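Local coordinates for probable starch synthase 4, chloroplastic/amyloplastic (Arabidopsis thaliana, PDB 6GNE), which belongs to the starch synthase family of two-domain GT-B-fold proteins and holds adenosine-5'-diphosphate and glycan in this structure, at residues A[401-406]-A[423-428]; A[410-415]-A[474-479]. One frame throughout, in Å; residues are numbered along the deposited sequence.

Contact 1: A[401-406]-A[423-428]; sequences LTQMIA and DSVFDI. With ADP (adenosine-5'-diphosphate), chain F.
Gln403 and Ser424 show how one amide can join the helix bordering a nucleotide site to helix 419-424 and the chain that follows. The bond runs from Gln403 NE2 to Ser424 OG, 2.8 Å long and nearly straight at 166°, and the hydroxyl lies close to the plane of the amide. Gln403 reaches it by folding back: CG stands between the backbone N and the carbonyl carbon (chi1 83°), and a second bend at chi2 turns the amide along the helix start, where NE2 also makes weak bonds to the carbonyls of Cys399 and Gly400. Ser424 OG has a further partner in the carbonyl oxygen of Gly420, one turn earlier, so the hydroxyl links the glutamine to helix 419-424.

Beside this polar pair, CG2 of Val425 approaches the bend of the glutamine, 3.8 Å from Gln403 CG, the two side chains meeting at a slant. Met404, extended, brings its terminal CE to 4.3 Å from Ser424 CB.

The start of the same helix faces adenosine-5'-diphosphate. Leu401 N donates to ADP O1A at 2.8 Å and almost linearly (177°), and Thr402 N adds a weak bond to this oxygen, while Leu401 CG meets a phosphate oxygen (O2A) and Thr402 CG2 the ribose carbon C2'. Backbone N-H groups at a helix N-terminus would probably help to stabilise the negative phosphate, and the buried glutamine bond ties that phosphate-binding turn to 423-428 behind it.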
# COMPACT_ATOMS: atom_id res chain seq x y z
N LEU A 401 3.07 0.54 5.75
CA LEU A 401 4.14 1.46 5.41
C LEU A 401 4.28 2.60 6.41
O LEU A 401 5.38 3.16 6.58
CB LEU A 401 3.88 2.03 4.03
CG LEU A 401 3.70 1.04 2.89
CD1 LEU A 401 3.54 1.80 1.58
CD2 LEU A 401 4.87 0.08 2.78
N THR A 402 3.18 2.94 7.09
CA THR A 402 3.17 4.10 7.96
C THR A 402 4.16 3.98 9.14
O THR A 402 4.75 4.98 9.56
CB THR A 402 1.78 4.36 8.49
OG1 THR A 402 1.34 3.20 9.22
CG2 THR A 402 0.81 4.71 7.33
N GLN A 403 4.35 2.76 9.64
CA GLN A 403 5.35 2.54 10.68
C GLN A 403 6.79 2.77 10.17
O GLN A 403 7.65 3.22 10.92
CB GLN A 403 5.22 1.14 11.31
CG GLN A 403 5.88 -0.05 10.58
CD GLN A 403 5.03 -0.63 9.47
OE1 GLN A 403 4.05 -0.01 9.01
NE2 GLN A 403 5.38 -1.84 9.04
N MET A 404 7.03 2.45 8.90
CA MET A 404 8.33 2.69 8.30
C MET A 404 8.55 4.19 8.08
O MET A 404 9.63 4.72 8.41
CB MET A 404 8.46 1.93 6.98
CG MET A 404 8.29 0.42 7.12
SD MET A 404 8.59 -0.48 5.61
CE MET A 404 7.93 -2.08 5.99
N ILE A 405 7.52 4.88 7.59
CA ILE A 405 7.61 6.32 7.37
C ILE A 405 7.79 6.99 8.72
O ILE A 405 8.66 7.86 8.85
CB ILE A 405 6.35 6.91 6.66
CG1 ILE A 405 6.12 6.25 5.28
CG2 ILE A 405 6.46 8.42 6.49
CD1 ILE A 405 4.76 6.54 4.69
N ALA A 406 6.98 6.62 9.73
CA ALA A 406 7.14 7.21 11.05
C ALA A 406 8.59 7.11 11.55
O ALA A 406 9.18 8.11 11.95
CB ALA A 406 6.19 6.57 12.04
N ASP A 423 7.47 -8.00 11.35
CA ASP A 423 8.72 -7.99 10.60
C ASP A 423 9.43 -6.65 10.58
O ASP A 423 10.59 -6.62 10.14
CB ASP A 423 8.46 -8.38 9.13
CG ASP A 423 7.94 -9.81 8.98
OD1 ASP A 423 8.40 -10.69 9.69
OD2 ASP A 423 7.09 -10.06 8.13
N SER A 424 8.80 -5.57 11.04
CA SER A 424 9.43 -4.24 11.06
C SER A 424 9.46 -3.49 12.42
O SER A 424 10.18 -2.50 12.56
CB SER A 424 8.69 -3.38 10.05
OG SER A 424 7.30 -3.40 10.31
N VAL A 425 8.68 -3.94 13.42
CA VAL A 425 8.61 -3.29 14.72
C VAL A 425 8.96 -4.26 15.83
O VAL A 425 8.36 -5.31 15.98
CB VAL A 425 7.23 -2.64 14.98
CG1 VAL A 425 7.28 -1.77 16.23
CG2 VAL A 425 6.84 -1.76 13.82
N PHE A 426 9.96 -3.88 16.62
CA PHE A 426 10.56 -4.71 17.65
C PHE A 426 10.66 -3.94 18.97
O PHE A 426 11.34 -2.91 19.07
CB PHE A 426 11.95 -5.14 17.18
CG PHE A 426 11.95 -5.86 15.86
CD1 PHE A 426 11.65 -7.23 15.79
CD2 PHE A 426 12.22 -5.16 14.69
CE1 PHE A 426 11.65 -7.89 14.57
CE2 PHE A 426 12.21 -5.82 13.44
CZ PHE A 426 11.93 -7.18 13.38
N ASP A 427 10.01 -4.47 19.99
CA ASP A 427 9.94 -3.87 21.32
C ASP A 427 11.32 -3.70 21.98
O ASP A 427 12.08 -4.67 22.10
CB ASP A 427 9.03 -4.74 22.22
CG ASP A 427 8.56 -4.02 23.45
OD1 ASP A 427 9.28 -4.01 24.47
OD2 ASP A 427 7.42 -3.49 23.42
N ILE A 428 11.60 -2.48 22.43
CA ILE A 428 12.88 -2.17 23.13
C ILE A 428 13.03 -2.81 24.52
O ILE A 428 14.15 -2.94 24.99
CB ILE A 428 13.18 -0.65 23.23
CG1 ILE A 428 12.25 0.05 24.24
CG2 ILE A 428 13.06 -0.00 21.86
CD1 ILE A 428 12.45 1.55 24.38
PB ADP F . -3.04 0.67 3.65
O1B ADP F . -2.45 0.22 2.35
O2B ADP F . -3.76 1.99 3.63
O3B ADP F . -3.89 -0.41 4.27
PA ADP F . -0.27 1.21 4.28
O1A ADP F . 0.42 1.51 5.57
O2A ADP F . 0.34 0.09 3.47
O3A ADP F . -1.81 0.92 4.66
O5' ADP F . -0.33 2.51 3.33
C5' ADP F . -0.92 3.74 3.75
C4' ADP F . -0.43 4.97 2.97
O4' ADP F . -1.51 5.91 2.82
C3' ADP F . 0.65 5.75 3.69
O3' ADP F . 1.42 6.46 2.73
C2' ADP F . -0.13 6.75 4.51
O2' ADP F . 0.63 7.90 4.85
C1' ADP F . -1.23 7.10 3.56
N9 ADP F . -2.48 7.52 4.23
C8 ADP F . -3.40 6.73 4.82
N7 ADP F . -4.43 7.47 5.28
C5 ADP F . -4.19 8.76 4.98
C6 ADP F . -4.87 10.08 5.19
N6 ADP F . -6.06 10.13 5.84
N1 ADP F . -4.25 11.19 4.71
C2 ADP F . -3.05 11.11 4.08
N3 ADP F . -2.39 9.95 3.88
C4 ADP F . -2.90 8.78 4.30

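Contact 2: A[410-415]-A[474-479]; sequences GSIPIA and EKVMSI
The backbones of Gly410 and Met477 draw to 5.3 Å between their CA atoms, where the turn leading into strand 412-416 meets helix 466-477. This strand belongs to the six-strand parallel sheet of a GT-B glycosyl transferase group 1 domain, against which the helix packs. Gly410 has a positive phi of 78° and is the C-prime residue of the Schellman motif that ends helix 402-408.

Met477 lies on the main chain of Gly410, which has no side chain. The methionine puts CG 3.4 Å from Gly410 CA, and SD follows at 3.6 Å from the same CA, so the thioether runs over the glycine before the chain bends at chi3 (69°). Phe281 and Leu286 also touch this methionine.

Val476 meets Ile412 at the start of the strand. Here the isoleucine end does the touching: its CD1 sits against the fork of the valine, 3.9 Å from Val476 CG1 and equally far from CG2. In Ile412, CG1 is turned away from the carbonyl carbon (chi1 -57°), and a second turn at chi2 carries CD1 toward the helix. Met407 also packs on Val476 and on Pro413, extending the apolar patch onto helix 402-408.

Segment 474-479 has polar ties of its own. Ser478 OG bonds back to Glu474 O at 2.9 Å, tilted from the carbonyl plane, and Ser478 N bonds to Lys475 O. Lys475 NZ is held by the carbonyl oxygens of Thr435 and Gln438.

Across the contact the chemistry is apolar: a methyl against a branched side chain, and a thioether over bare backbone. Cohesion between the start of the strand and the helix therefore comes from fit and burial of carbon and sulfur, with hydrogen bonding confined to each segment and its other neighbours.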
# COMPACT_ATOMS: atom_id res chain seq x y z
N GLY A 410 11.60 9.81 12.57
CA GLY A 410 11.94 9.80 13.98
C GLY A 410 10.81 9.55 14.97
O GLY A 410 11.05 9.66 16.18
N SER A 411 9.59 9.25 14.49
CA SER A 411 8.45 8.99 15.36
C SER A 411 8.45 7.50 15.70
O SER A 411 8.50 6.66 14.80
CB SER A 411 7.14 9.42 14.68
OG SER A 411 6.00 9.31 15.53
N ILE A 412 8.37 7.17 16.99
CA ILE A 412 8.55 5.79 17.47
C ILE A 412 7.26 5.01 17.50
O ILE A 412 6.30 5.45 18.10
CB ILE A 412 9.17 5.78 18.87
CG1 ILE A 412 10.51 6.54 18.85
CG2 ILE A 412 9.35 4.36 19.37
CD1 ILE A 412 11.52 6.06 17.80
N PRO A 413 7.22 3.85 16.83
CA PRO A 413 5.95 3.17 16.63
C PRO A 413 5.49 2.35 17.81
O PRO A 413 6.30 1.82 18.57
CB PRO A 413 6.21 2.24 15.43
CG PRO A 413 7.65 1.98 15.48
CD PRO A 413 8.27 3.23 16.01
N ILE A 414 4.18 2.26 17.93
CA ILE A 414 3.52 1.37 18.84
C ILE A 414 2.58 0.53 17.97
O ILE A 414 1.63 1.05 17.39
CB ILE A 414 2.69 2.13 19.91
CG1 ILE A 414 3.57 3.17 20.64
CG2 ILE A 414 1.97 1.14 20.85
CD1 ILE A 414 2.82 4.02 21.62
N ALA A 415 2.85 -0.78 17.92
CA ALA A 415 2.28 -1.64 16.91
C ALA A 415 1.84 -2.97 17.49
O ALA A 415 2.49 -3.52 18.38
CB ALA A 415 3.31 -1.89 15.82
N GLU A 474 17.44 8.76 17.20
CA GLU A 474 18.61 8.70 16.31
C GLU A 474 18.81 7.34 15.63
O GLU A 474 19.04 7.23 14.41
CB GLU A 474 19.88 9.09 17.07
CG GLU A 474 19.88 10.59 17.33
CD GLU A 474 20.86 11.06 18.37
OE1 GLU A 474 21.06 12.29 18.46
OE2 GLU A 474 21.42 10.19 19.08
N LYS A 475 18.68 6.31 16.44
CA LYS A 475 18.91 4.95 15.98
C LYS A 475 17.90 4.53 14.94
O LYS A 475 18.26 3.94 13.92
CB LYS A 475 18.86 3.99 17.18
CG LYS A 475 19.06 2.54 16.82
CD LYS A 475 18.90 1.69 18.04
CE LYS A 475 18.58 0.26 17.66
NZ LYS A 475 18.09 -0.40 18.89
N VAL A 476 16.65 4.81 15.23
CA VAL A 476 15.51 4.45 14.39
C VAL A 476 15.55 5.21 13.06
O VAL A 476 15.23 4.66 12.00
CB VAL A 476 14.22 4.72 15.24
CG1 VAL A 476 13.00 4.91 14.43
CG2 VAL A 476 14.01 3.57 16.19
N MET A 477 15.96 6.47 13.12
CA MET A 477 16.15 7.29 11.93
C MET A 477 17.31 6.81 11.01
O MET A 477 17.31 7.17 9.85
CB MET A 477 16.34 8.76 12.30
CG MET A 477 15.05 9.42 12.77
SD MET A 477 15.15 11.22 13.01
CE MET A 477 15.32 11.64 11.27
N SER A 478 18.25 6.03 11.54
CA SER A 478 19.37 5.42 10.80
C SER A 478 19.10 4.03 10.22
O SER A 478 19.99 3.45 9.61
CB SER A 478 20.60 5.34 11.70
OG SER A 478 20.90 6.62 12.21
N ILE A 479 17.91 3.49 10.40
CA ILE A 479 17.55 2.20 9.78
C ILE A 479 17.27 2.39 8.28
O ILE A 479 16.70 3.39 7.87
CB ILE A 479 16.34 1.55 10.50
CG1 ILE A 479 16.69 1.26 11.97
CG2 ILE A 479 15.87 0.28 9.75
CD1 ILE A 479 15.47 0.82 12.77

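The two contacts interlock along the chain in the order 401-406, 410-415, 423-428, 474-479, with centres about 7 Å apart. Their direct junction is a probable hydrogen bond between Ala406 O and Ser411 N, 2.8 Å, where the helix of contact 1 hands over to the strand of contact 2. Val425 supplies the other joint: its CG1 packs 3.8 Å from Pro413 CG and 4.0 Å from Ala415 CB. Contact 1 borders adenosine-5'-diphosphate, with Leu401, Thr402 and Ile405 lining its pocket, whereas contact 2 joins strand 412-416 of the parallel sheet to the later helix 466-477.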